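Local coordinates for HTH hxlR-type domain-containing protein (Enterococcus faecalis, PDB 1Z7U) that probably binds DNA and regulates transcription as a two-chain winged-helix protein of the HxlR type, its physiological target being unknown, at residues D7-T10 / S11-A15; A88-D91 / A92-L96; G47-Q50 / R51-T54; M28-L31 / F32-T35; F71-L74 / P75-E79. All blocks are in the same frame, centred on the assembly; numbering follows the deposited sequence. Where two conformers were deposited one is given.

Contact 1: residues D7-T10 / S11-A15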
loop_
_atom_site.group_PDB
_atom_site.type_symbol
_atom_site.label_atom_id
_atom_site.label_comp_id
_atom_site.label_asym_id
_atom_site.label_seq_id
_atom_site.Cartn_x
_atom_site.Cartn_y
_atom_site.Cartn_z
ATOM N N ASP A 7 -3.140 -13.500 6.780
ATOM C CA ASP A 7 -1.857 -13.419 6.091
ATOM C C ASP A 7 -1.681 -12.057 5.395
ATOM O O ASP A 7 -2.375 -11.740 4.428
ATOM C CB ASP A 7 -1.687 -14.555 5.087
ATOM C CG ASP A 7 -0.330 -14.517 4.415
ATOM O OD1 ASP A 7 0.689 -14.565 5.135
ATOM O OD2 ASP A 7 -0.261 -14.414 3.176
ATOM N N LYS A 8 -0.742 -11.268 5.895
ATOM C CA LYS A 8 -0.534 -9.908 5.428
ATOM C C LYS A 8 -0.114 -9.764 3.949
ATOM O O LYS A 8 -0.642 -8.909 3.236
ATOM C CB LYS A 8 0.445 -9.192 6.351
ATOM C CG LYS A 8 0.526 -7.706 6.081
ATOM C CD LYS A 8 1.266 -6.966 7.161
ATOM C CE LYS A 8 0.307 -6.481 8.208
ATOM N NZ LYS A 8 1.051 -5.700 9.211
ATOM N N GLN A 9 0.827 -10.600 3.510
ATOM C CA GLN A 9 1.340 -10.545 2.142
ATOM C C GLN A 9 0.239 -10.861 1.121
ATOM O O GLN A 9 0.028 -10.102 0.170
ATOM C CB GLN A 9 2.544 -11.485 1.986
ATOM C CG GLN A 9 3.142 -11.551 0.578
ATOM C CD GLN A 9 4.025 -10.355 0.248
ATOM O OE1 GLN A 9 3.613 -9.449 -0.476
ATOM N NE2 GLN A 9 5.248 -10.352 0.775
ATOM N N THR A 10 -0.465 -11.971 1.339
ATOM C CA THR A 10 -1.592 -12.373 0.486
ATOM C C THR A 10 -2.638 -11.270 0.376
ATOM O O THR A 10 -3.106 -10.974 -0.722
ATOM C CB THR A 10 -2.246 -13.689 1.000
ATOM O OG1 THR A 10 -1.227 -14.684 1.136
ATOM C CG2 THR A 10 -3.327 -14.212 0.049
ATOM N N SER A 11 -2.998 -10.645 1.495
ATOM C CA SER A 11 -4.015 -9.616 1.424
ATOM C C SER A 11 -3.542 -8.232 0.962
ATOM O O SER A 11 -4.316 -7.510 0.335
ATOM C CB SER A 11 -4.951 -9.599 2.633
ATOM O OG SER A 11 -4.302 -9.278 3.804
ATOM N N ILE A 12 -2.277 -7.883 1.216
ATOM C CA ILE A 12 -1.670 -6.758 0.504
ATOM C C ILE A 12 -1.717 -6.970 -1.027
ATOM O O ILE A 12 -2.203 -6.102 -1.768
ATOM C CB ILE A 12 -0.243 -6.444 0.998
ATOM C CG1 ILE A 12 -0.323 -5.722 2.352
ATOM C CG2 ILE A 12 0.506 -5.602 -0.025
ATOM C CD1 ILE A 12 0.971 -5.725 3.161
ATOM N N ASN A 13 -1.241 -8.124 -1.490
ATOM C CA ASN A 13 -1.258 -8.464 -2.910
ATOM C C ASN A 13 -2.646 -8.402 -3.544
ATOM O O ASN A 13 -2.807 -7.866 -4.624
ATOM C CB ASN A 13 -0.655 -9.857 -3.126
ATOM C CG ASN A 13 0.858 -9.866 -3.002
ATOM O OD1 ASN A 13 1.501 -8.813 -2.929
ATOM N ND2 ASN A 13 1.439 -11.058 -2.996
ATOM N N LEU A 14 -3.640 -8.952 -2.860
ATOM C CA LEU A 14 -5.013 -8.984 -3.344
ATOM C C LEU A 14 -5.575 -7.573 -3.469
ATOM O O LEU A 14 -6.219 -7.234 -4.458
ATOM C CB LEU A 14 -5.869 -9.833 -2.402
ATOM C CG LEU A 14 -7.037 -10.715 -2.861
ATOM C CD1 LEU A 14 -6.778 -11.492 -4.167
ATOM C CD2 LEU A 14 -7.339 -11.689 -1.729
ATOM N N ALA A 15 -5.300 -6.747 -2.470
ATOM C CA ALA A 15 -5.695 -5.340 -2.490
ATOM C C ALA A 15 -5.069 -4.578 -3.669
ATOM O O ALA A 15 -5.774 -3.872 -4.392
ATOM C CB ALA A 15 -5.356 -4.674 -1.150
#
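Lys-8 and Ile-12 lie one turn apart in helix 8-17, and their side chains meet at a slant. CD1, the far end of Ile-12, comes to 3.6 Å from CG of Lys-8, so the isoleucine leans on the root of the lysine. With CG set anti to the backbone N (chi1 -170°) and the chain bent about its CG-CD bond, Lys-8 carries its ammonium away to a salt bridge with Asp-29 of the second subunit. Gln-9 and Asn-13 repeat the i, i+4 spacing on another side of the helix, their side chains also crossing at a slant; the firm part of that pair is the backbone bond from Asn-13 N to Gln-9 O, 2.9 Å. All this belongs to the N-terminal end of the helix, with Asp-7 as N-cap: its carboxylate takes the backbone N-H of Thr-10, OD2 to N 3.1 Å, although the position of OD2 is less certain than most. The carbonyl of Asp-7 is gripped twice by Ser-11. Ser-11 N and Ser-11 OG each lie 3.2 Å from Asp-7 O, the amide close to straight and the hydroxyl coming from above the carbonyl plane. OG reaches there because it sits between the backbone N and the carbonyl carbon. Ser-11 OG also makes a weak bond to Cys-97 O of the second subunit, and Ile-12 packs on Leu-96 of that same chain.

Contact 2: residues A88-D91 / A92-L96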
loop_
_atom_site.group_PDB
_atom_site.type_symbol
_atom_site.label_atom_id
_atom_site.label_comp_id
_atom_site.label_asym_id
_atom_site.label_seq_id
_atom_site.Cartn_x
_atom_site.Cartn_y
_atom_site.Cartn_z
ATOM N N ALA A 88 -11.916 4.154 1.067
ATOM C CA ALA A 88 -10.981 3.571 2.021
ATOM C C ALA A 88 -9.650 3.194 1.355
ATOM O O ALA A 88 -8.598 3.438 1.933
ATOM C CB ALA A 88 -11.597 2.362 2.747
ATOM N N LEU A 89 -9.699 2.627 0.142
ATOM C CA LEU A 89 -8.469 2.255 -0.584
ATOM C C LEU A 89 -7.726 3.498 -1.061
ATOM O O LEU A 89 -6.494 3.568 -0.993
ATOM C CB LEU A 89 -8.761 1.321 -1.755
ATOM C CG LEU A 89 -7.567 0.710 -2.523
ATOM C CD1 LEU A 89 -6.550 -0.009 -1.624
ATOM C CD2 LEU A 89 -8.105 -0.264 -3.550
ATOM N N TYR A 90 -8.482 4.494 -1.522
ATOM C CA TYR A 90 -7.901 5.784 -1.841
ATOM C C TYR A 90 -7.050 6.317 -0.686
ATOM O O TYR A 90 -5.933 6.762 -0.909
ATOM C CB TYR A 90 -8.972 6.805 -2.243
ATOM C CG TYR A 90 -8.370 8.152 -2.563
ATOM C CD1 TYR A 90 -8.019 8.485 -3.859
ATOM C CD2 TYR A 90 -8.108 9.077 -1.549
ATOM C CE1 TYR A 90 -7.435 9.716 -4.146
ATOM C CE2 TYR A 90 -7.530 10.291 -1.822
ATOM C CZ TYR A 90 -7.207 10.610 -3.126
ATOM O OH TYR A 90 -6.640 11.839 -3.402
ATOM N N ASP A 91 -7.584 6.267 0.534
ATOM C CA ASP A 91 -6.886 6.715 1.750
ATOM C C ASP A 91 -5.634 5.907 2.098
ATOM O O ASP A 91 -4.623 6.483 2.503
ATOM C CB ASP A 91 -7.835 6.679 2.950
ATOM C CG ASP A 91 -8.890 7.786 2.913
ATOM O OD1 ASP A 91 -8.782 8.736 2.090
ATOM O OD2 ASP A 91 -9.829 7.708 3.747
ATOM N N ALA A 92 -5.716 4.581 1.964
ATOM C CA ALA A 92 -4.559 3.688 2.168
ATOM C C ALA A 92 -3.459 3.985 1.161
ATOM O O ALA A 92 -2.284 4.028 1.515
ATOM C CB ALA A 92 -4.976 2.208 2.076
ATOM N N LEU A 93 -3.845 4.180 -0.098
ATOM C CA LEU A 93 -2.880 4.533 -1.145
ATOM C C LEU A 93 -2.254 5.916 -0.959
ATOM O O LEU A 93 -1.065 6.101 -1.262
ATOM C CB LEU A 93 -3.497 4.391 -2.539
ATOM C CG LEU A 93 -3.857 2.968 -2.999
ATOM C CD1 LEU A 93 -4.439 2.995 -4.407
ATOM C CD2 LEU A 93 -2.671 2.026 -2.944
ATOM N N SER A 94 -3.047 6.877 -0.468
ATOM C CA SER A 94 -2.535 8.229 -0.176
ATOM C C SER A 94 -1.522 8.215 0.952
ATOM O O SER A 94 -0.556 8.958 0.904
ATOM C CB SER A 94 -3.659 9.211 0.184
ATOM O OG SER A 94 -4.470 9.460 -0.933
ATOM N N SER A 95 -1.749 7.375 1.959
ATOM C CA SER A 95 -0.782 7.170 3.056
ATOM C C SER A 95 0.561 6.619 2.573
ATOM O O SER A 95 1.599 7.106 2.995
ATOM C CB SER A 95 -1.365 6.244 4.117
ATOM O OG SER A 95 -2.514 6.828 4.696
ATOM N N LEU A 96 0.530 5.609 1.701
ATOM C CA LEU A 96 1.727 5.076 1.042
ATOM C C LEU A 96 2.397 6.116 0.161
ATOM O O LEU A 96 3.628 6.245 0.123
ATOM C CB LEU A 96 1.360 3.901 0.127
ATOM C CG LEU A 96 1.086 2.535 0.717
ATOM C CD1 LEU A 96 0.923 1.557 -0.425
ATOM C CD2 LEU A 96 2.243 2.101 1.628
#
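Tyr-90 lies against Ser-94, one turn further along helix 84-110, the long helix that follows the wing of this winged-helix fold and packs against the second subunit. From CB the tyrosine sets out with CG anti to the backbone N (chi1 179°), which keeps the ring beside its own carbonyl and within reach of the serine. Along one flank of the ring, CD2 passes 3.7 Å from Ser-94 OG. CE2 comes closest, at 3.3 Å from the same Ser-94 OG, and the approach is oblique. Beyond it the ring draws off: the phenol OH at the tip is 4.1 Å from Ser-94 OG. In the ring plane, Asp-91 OD1 stands at the edge, 3.7 Å from Tyr-90 CD2. Elsewhere the ring stacks on Phe-32 and packs against Met-28 and Asp-29 of helix 24-33, so it joins the C-terminal helix to that one, while Lys-8 of the second subunit also packs on it. On an adjoining side of the helix, Leu-89 and Leu-93 make looser apolar contact, CD1 of Leu-89 lying 4.2 Å from CG of Leu-93. The serine hydroxyl has a further polar partner in Asn-2 of the second subunit. Ser-94 N (2.9 Å) and Ser-94 OG (3.1 Å) both donate to Tyr-90 O, reaching it from opposite faces of the carbonyl plane.

Contact 3: residues G47-Q50 / R51-T54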
loop_
_atom_site.group_PDB
_atom_site.type_symbol
_atom_site.label_atom_id
_atom_site.label_comp_id
_atom_site.label_asym_id
_atom_site.label_seq_id
_atom_site.Cartn_x
_atom_site.Cartn_y
_atom_site.Cartn_z
ATOM N N GLY A 47 -5.505 10.174 -23.834
ATOM C CA GLY A 47 -4.999 9.035 -24.587
ATOM C C GLY A 47 -5.646 7.710 -24.247
ATOM O O GLY A 47 -5.266 6.676 -24.805
ATOM N N ILE A 48 -6.600 7.729 -23.317
ATOM C CA ILE A 48 -7.408 6.552 -23.018
ATOM C C ILE A 48 -8.510 6.438 -24.066
ATOM O O ILE A 48 -9.136 7.434 -24.441
ATOM C CB ILE A 48 -8.025 6.582 -21.579
ATOM C CG1 ILE A 48 -8.407 5.161 -21.128
ATOM C CG2 ILE A 48 -9.217 7.531 -21.505
ATOM C CD1 ILE A 48 -8.788 5.036 -19.657
ATOM N N THR A 49 -8.724 5.221 -24.543
ATOM C CA THR A 49 -9.789 4.950 -25.485
ATOM C C THR A 49 -11.020 4.525 -24.698
ATOM O O THR A 49 -10.904 4.122 -23.538
ATOM C CB THR A 49 -9.377 3.864 -26.502
ATOM O OG1 THR A 49 -9.108 2.638 -25.814
ATOM C CG2 THR A 49 -8.123 4.288 -27.286
ATOM N N GLN A 50 -12.195 4.629 -25.320
ATOM C CA GLN A 50 -13.454 4.249 -24.684
ATOM C C GLN A 50 -13.486 2.772 -24.303
ATOM O O GLN A 50 -14.095 2.386 -23.295
ATOM C CB GLN A 50 -14.627 4.567 -25.609
ATOM C CG GLN A 50 -15.991 4.261 -25.000
ATOM C CD GLN A 50 -16.272 5.088 -23.755
ATOM O OE1 GLN A 50 -16.285 4.568 -22.641
ATOM N NE2 GLN A 50 -16.477 6.380 -23.940
ATOM N N ARG A 51 -12.838 1.951 -25.125
ATOM C CA ARG A 51 -12.753 0.514 -24.884
ATOM C C ARG A 51 -11.960 0.247 -23.593
ATOM O O ARG A 51 -12.414 -0.492 -22.719
ATOM C CB ARG A 51 -12.113 -0.176 -26.084
ATOM C CG ARG A 51 -12.442 -1.658 -26.208
ATOM C CD ARG A 51 -12.003 -2.195 -27.573
ATOM N NE ARG A 51 -12.958 -1.870 -28.638
ATOM C CZ ARG A 51 -12.681 -1.923 -29.942
ATOM N NH1 ARG A 51 -11.467 -2.276 -30.369
ATOM N NH2 ARG A 51 -13.617 -1.605 -30.823
ATOM N N VAL A 52 -10.791 0.877 -23.478
ATOM C CA VAL A 52 -9.978 0.778 -22.257
ATOM C C VAL A 52 -10.717 1.334 -21.026
ATOM O O VAL A 52 -10.783 0.669 -19.996
ATOM C CB VAL A 52 -8.558 1.382 -22.452
ATOM C CG1 VAL A 52 -7.792 1.440 -21.140
ATOM C CG2 VAL A 52 -7.781 0.552 -23.468
ATOM N N LEU A 53 -11.329 2.509 -21.161
ATOM C CA LEU A 53 -12.105 3.122 -20.074
ATOM C C LEU A 53 -13.212 2.236 -19.501
ATOM O O LEU A 53 -13.233 1.982 -18.290
ATOM C CB LEU A 53 -12.669 4.480 -20.495
ATOM C CG LEU A 53 -13.478 5.303 -19.484
ATOM C CD1 LEU A 53 -12.681 5.634 -18.205
ATOM C CD2 LEU A 53 -13.977 6.567 -20.143
ATOM N N THR A 54 -14.133 1.770 -20.348
ATOM C CA THR A 54 -15.235 0.938 -19.856
ATOM C C THR A 54 -14.704 -0.352 -19.223
ATOM O O THR A 54 -15.217 -0.795 -18.186
ATOM C CB THR A 54 -16.311 0.621 -20.943
ATOM O OG1 THR A 54 -15.687 0.041 -22.095
ATOM C CG2 THR A 54 -17.045 1.877 -21.362
#
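Ile-48 closes tightly on Val-52 and Leu-53. Its CG1 lies 3.8 Å from CG1 of Val-52, and its CD1 4.0 Å from CB of Leu-53. This is a hydrophobic staple: Ile-48 just precedes the N-cap, Thr-49, and Leu-53 sits in the first turn of helix 50-63. The isoleucine reaches over because its CG1 runs anti to the backbone N (chi1 -159°). The cap itself is slack by comparison, since Thr-49 OG1 accepts from Val-52 N over 3.4 Å, a straight but weak bond. Firmer backbone support comes from Leu-53 N to Thr-49 O, 2.9 Å, and from Thr-54 N to Gln-50 O, 3.0 Å. Gln-50 bends back at chi2 and crosses Thr-54 at about a right angle, its OE1 3.1 Å from the methyl CG2 of Thr-54. Arg-51 is the solvent side: only its root stays near the turn, and the rest of the chain leads away from it. Helix 50-63 follows helix 38-44 as the second helix of the helix-turn-helix, in such proteins usually the one that reads DNA. Leu-53 packs on Leu-41 and Met-42 of helix 38-44, Gln-50 NE2 bonds to Asn-38, and Ile-48 and Val-52 rest on Trp-23.

Contact 4: residues M28-L31 / F32-T35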
loop_
_atom_site.group_PDB
_atom_site.type_symbol
_atom_site.label_atom_id
_atom_site.label_comp_id
_atom_site.label_asym_id
_atom_site.label_seq_id
_atom_site.Cartn_x
_atom_site.Cartn_y
_atom_site.Cartn_z
HETATM N N MSE A 28 -9.350 6.467 -10.196
HETATM C CA MSE A 28 -9.642 6.681 -8.793
HETATM C C MSE A 28 -9.412 8.139 -8.357
HETATM O O MSE A 28 -10.224 8.690 -7.598
HETATM C CB MSE A 28 -8.825 5.705 -7.939
HETATM C CG MSE A 28 -8.898 5.956 -6.450
HETATM SE SE MSE A 28 -8.111 4.506 -5.379
HETATM C CE MSE A 28 -9.670 3.236 -5.430
ATOM N N ASP A 29 -8.312 8.743 -8.828
ATOM C CA ASP A 29 -8.023 10.164 -8.587
ATOM C C ASP A 29 -9.152 11.056 -9.109
ATOM O O ASP A 29 -9.574 11.988 -8.429
ATOM C CB ASP A 29 -6.708 10.589 -9.247
ATOM C CG ASP A 29 -5.476 10.308 -8.386
ATOM O OD1 ASP A 29 -5.602 10.061 -7.175
ATOM O OD2 ASP A 29 -4.354 10.339 -8.939
ATOM N N GLU A 30 -9.645 10.753 -10.309
ATOM C CA GLU A 30 -10.747 11.518 -10.915
ATOM C C GLU A 30 -12.042 11.358 -10.143
ATOM O O GLU A 30 -12.753 12.323 -9.926
ATOM C CB GLU A 30 -10.974 11.115 -12.375
ATOM C CG GLU A 30 -9.869 11.547 -13.326
ATOM C CD GLU A 30 -9.657 13.056 -13.335
ATOM O OE1 GLU A 30 -10.668 13.793 -13.247
ATOM O OE2 GLU A 30 -8.485 13.500 -13.422
ATOM N N LEU A 31 -12.338 10.136 -9.720
ATOM C CA LEU A 31 -13.563 9.871 -8.970
ATOM C C LEU A 31 -13.518 10.408 -7.550
ATOM O O LEU A 31 -14.551 10.780 -6.985
ATOM C CB LEU A 31 -13.901 8.377 -8.985
ATOM C CG LEU A 31 -14.145 7.774 -10.370
ATOM C CD1 LEU A 31 -14.504 6.298 -10.274
ATOM C CD2 LEU A 31 -15.223 8.533 -11.134
ATOM N N PHE A 32 -12.326 10.440 -6.960
ATOM C CA PHE A 32 -12.179 11.038 -5.635
ATOM C C PHE A 32 -12.590 12.522 -5.612
ATOM O O PHE A 32 -13.180 12.979 -4.634
ATOM C CB PHE A 32 -10.765 10.862 -5.075
ATOM C CG PHE A 32 -10.591 11.452 -3.703
ATOM C CD1 PHE A 32 -10.990 10.752 -2.582
ATOM C CD2 PHE A 32 -10.042 12.717 -3.543
ATOM C CE1 PHE A 32 -10.836 11.296 -1.310
ATOM C CE2 PHE A 32 -9.885 13.275 -2.293
ATOM C CZ PHE A 32 -10.286 12.563 -1.165
ATOM N N GLN A 33 -12.281 13.296 -6.647
ATOM C CA GLN A 33 -12.712 14.704 -6.626
ATOM C C GLN A 33 -14.242 14.871 -6.655
ATOM O O GLN A 33 -14.771 15.905 -6.235
ATOM C CB GLN A 33 -12.017 15.563 -7.698
ATOM C CG GLN A 33 -11.941 14.988 -9.103
ATOM C CD GLN A 33 -11.043 15.809 -10.033
ATOM O OE1 GLN A 33 -10.378 16.756 -9.605
ATOM N NE2 GLN A 33 -11.019 15.437 -11.311
ATOM N N GLY A 34 -14.941 13.831 -7.107
ATOM C CA GLY A 34 -16.390 13.909 -7.302
ATOM C C GLY A 34 -16.959 13.022 -8.397
ATOM O O GLY A 34 -16.226 12.497 -9.246
ATOM N N THR A 35 -18.286 12.874 -8.376
ATOM C CA THR A 35 -19.027 12.105 -9.377
ATOM C C THR A 35 -18.645 12.486 -10.814
ATOM O O THR A 35 -18.425 13.657 -11.116
ATOM C CB THR A 35 -20.544 12.245 -9.153
ATOM O OG1 THR A 35 -21.229 11.278 -9.954
ATOM C CG2 THR A 35 -21.058 13.679 -9.487
#
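Phe-32 N donates to Met-28 O at 2.8 Å, the last full-strength i to i+4 bond as helix 24-33 runs out; residue 28 is modelled as selenomethionine. One step on, Gln-33 N reaches Asp-29 O only weakly, at 3.5 Å. The end then tightens into an i to i+3 turn, with Gly-34 N 3.1 Å from Leu-31 O. That donor comes from well above the carbonyl plane, 66° out of it, as such a turn requires, unlike the 24° tilt of Phe-32 N at Met-28 O. Gly-34 has left helical angles, with phi at 151°, and its chain swings off the helix axis. Its own O faces the same partner as Glu-30 O, since both accept from Lys-36 NZ, whose ammonium would be expected to offset the negative helix end. Of the side chains, Glu-30 and Gln-33 lie side by side pointing the same way. Their ends stand 2.6 Å apart, Glu-30 OE1 to Gln-33 NE2, but this is seen in one of two Gln-33 conformers and is doubtful. Asp-29 OD1 is taken up by Lys-8 of the second subunit, and Thr-35 OG1 probably bonds to Glu-79 OE1 in the conformer given. Around the helix end of this winged-helix domain, Leu-31 packs on Tyr-80 and Leu-82 of strand 77-82, Phe-32 touches Leu-82 as well, Glu-30 meets Leu-41 and Ala-44 of helix 38-44, and Met-28 rests on Leu-93 of helix 84-110.

Contact 5: residues F71-L74 / P75-E79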
loop_
_atom_site.group_PDB
_atom_site.type_symbol
_atom_site.label_atom_id
_atom_site.label_comp_id
_atom_site.label_asym_id
_atom_site.label_seq_id
_atom_site.Cartn_x
_atom_site.Cartn_y
_atom_site.Cartn_z
ATOM N N PHE A 71 -29.364 7.183 -14.293
ATOM C CA PHE A 71 -30.513 8.033 -14.018
ATOM C C PHE A 71 -31.526 7.911 -15.166
ATOM O O PHE A 71 -31.170 8.111 -16.334
ATOM C CB PHE A 71 -30.068 9.484 -13.822
ATOM C CG PHE A 71 -29.231 9.706 -12.592
ATOM C CD1 PHE A 71 -27.875 9.378 -12.581
ATOM C CD2 PHE A 71 -29.798 10.252 -11.438
ATOM C CE1 PHE A 71 -27.100 9.580 -11.432
ATOM C CE2 PHE A 71 -29.028 10.470 -10.281
ATOM C CZ PHE A 71 -27.678 10.135 -10.280
ATOM N N ASN A 72 -32.773 7.548 -14.854
ATOM C CA ASN A 72 -33.820 7.429 -15.885
ATOM C C ASN A 72 -34.309 8.798 -16.400
ATOM O O ASN A 72 -35.462 9.179 -16.194
ATOM C CB ASN A 72 -34.999 6.566 -15.394
ATOM C CG ASN A 72 -34.815 5.064 -15.673
ATOM O OD1 ASN A 72 -34.110 4.655 -16.596
ATOM N ND2 ASN A 72 -35.479 4.241 -14.872
ATOM N N GLU A 73 -33.408 9.518 -17.072
ATOM C CA GLU A 73 -33.651 10.857 -17.626
ATOM C C GLU A 73 -33.804 10.841 -19.145
ATOM O O GLU A 73 -33.760 9.783 -19.775
ATOM C CB GLU A 73 -32.519 11.816 -17.244
ATOM C CG GLU A 73 -32.485 12.195 -15.770
ATOM C CD GLU A 73 -31.245 12.989 -15.379
ATOM O OE1 GLU A 73 -31.071 13.216 -14.169
ATOM O OE2 GLU A 73 -30.451 13.384 -16.260
ATOM N N LEU A 74 -33.961 12.030 -19.720
ATOM C CA LEU A 74 -34.151 12.200 -21.152
ATOM C C LEU A 74 -33.024 13.042 -21.780
ATOM O O LEU A 74 -33.135 14.274 -21.857
ATOM C CB LEU A 74 -35.523 12.849 -21.427
ATOM C CG LEU A 74 -36.837 12.052 -21.513
ATOM C CD1 LEU A 74 -36.878 10.763 -20.696
ATOM C CD2 LEU A 74 -38.009 12.941 -21.145
ATOM N N PRO A 75 -31.937 12.387 -22.250
ATOM C CA PRO A 75 -31.663 10.949 -22.242
ATOM C C PRO A 75 -31.035 10.467 -20.924
ATOM O O PRO A 75 -30.650 11.300 -20.094
ATOM C CB PRO A 75 -30.681 10.789 -23.397
ATOM C CG PRO A 75 -29.937 12.067 -23.452
ATOM C CD PRO A 75 -30.840 13.144 -22.887
ATOM N N PRO A 76 -30.938 9.130 -20.721
ATOM C CA PRO A 76 -30.365 8.638 -19.469
ATOM C C PRO A 76 -28.954 9.174 -19.221
ATOM O O PRO A 76 -28.213 9.466 -20.154
ATOM C CB PRO A 76 -30.338 7.116 -19.658
ATOM C CG PRO A 76 -31.369 6.849 -20.654
ATOM C CD PRO A 76 -31.335 8.015 -21.593
ATOM N N ARG A 77 -28.618 9.317 -17.950
ATOM C CA ARG A 77 -27.339 9.846 -17.545
ATOM C C ARG A 77 -26.743 8.841 -16.563
ATOM O O ARG A 77 -27.446 8.327 -15.693
ATOM C CB ARG A 77 -27.544 11.228 -16.926
ATOM C CG ARG A 77 -26.317 11.865 -16.298
ATOM C CD ARG A 77 -26.660 13.244 -15.752
ATOM N NE ARG A 77 -27.762 13.204 -14.787
ATOM C CZ ARG A 77 -27.611 13.278 -13.469
ATOM N NH1 ARG A 77 -26.393 13.383 -12.935
ATOM N NH2 ARG A 77 -28.676 13.243 -12.679
ATOM N N VAL A 78 -25.463 8.526 -16.749
ATOM C CA VAL A 78 -24.779 7.514 -15.935
ATOM C C VAL A 78 -23.653 8.175 -15.142
ATOM O O VAL A 78 -22.762 8.785 -15.736
ATOM C CB VAL A 78 -24.228 6.342 -16.810
ATOM C CG1 VAL A 78 -23.506 5.298 -15.941
ATOM C CG2 VAL A 78 -25.358 5.685 -17.609
ATOM N N GLU A 79 -23.733 8.063 -13.813
ATOM C CA GLU A 79 -22.749 8.615 -12.872
ATOM C C GLU A 79 -21.815 7.533 -12.321
ATOM O O GLU A 79 -22.269 6.460 -11.896
ATOM C CB GLU A 79 -23.450 9.285 -11.674
ATOM C CG GLU A 79 -23.813 10.777 -11.825
ATOM C CD GLU A 79 -24.253 11.434 -10.492
ATOM O OE1 GLU A 79 -23.927 10.898 -9.398
ATOM O OE2 GLU A 79 -24.918 12.501 -10.540
HETATM O O HOH W 1 -29.807 13.759 -18.844
#
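At the tip of the wing, a two-stranded beta hairpin, Phe-71 and Arg-77 form the last antiparallel hydrogen-bonded pair: Phe-71 N to Arg-77 O is 2.6 Å and Arg-77 N to Phe-71 O is 3.3 Å. The latter carbonyl also takes Glu-73 N, closing an inverse gamma turn centred on Asn-72. Above the ring of Phe-71 the guanidinium of Arg-77 lies nearly flat, centres 4.0 Å apart and planes 24° apart, a stacked cation-pi contact. The bend at chi3 (56°) folds the arginine back over the ring. The guanidinium grips Glu-73 side-on in a two-bond salt bridge, NH2 2.8 Å from OE1 of Glu-73 and NE 3.1 Å from OE2 of Glu-73, both on the syn side but about 30° out of the carboxylate plane, while the oxygens lie in the guanidinium plane. Glu-73 holds the cation in place over the ring; Glu-79, whose OE1 turns to Thr-35, would add to this in the conformer given, OE2 to Arg-77 NH1 2.9 Å. A water links Glu-73 OE2 (2.7 Å) to Pro-75 O (2.9 Å) across the loop, and the Leu-74 to Pro-75 peptide is cis. Strands 66-71 and 77-82 carry this tip away from the helical body, joined next by backbone bonds of Glu-79 with Glu-69.

Contacts 2 and 4 touch directly: CD2 of Tyr-90 comes to 3.5 Å from CD1 of Phe-32, tying helix 84-110 to helix 24-33. Contacts 4 and 5 meet where Thr-35 OG1 lies 2.8 Å from Glu-79 OE1, partway along the wing. Contact 1 and contact 2 are neighbours without touching within one chain, about 4 Å between nearest atoms. Across the dimer, however, Lys-8 and Ile-12 of contact 1 meet contacts 2 and 4 of the second subunit. Contacts 3 and 5, centres about 21 Å apart, sit on the helix-turn-helix and the wing, the elements that probably face DNA.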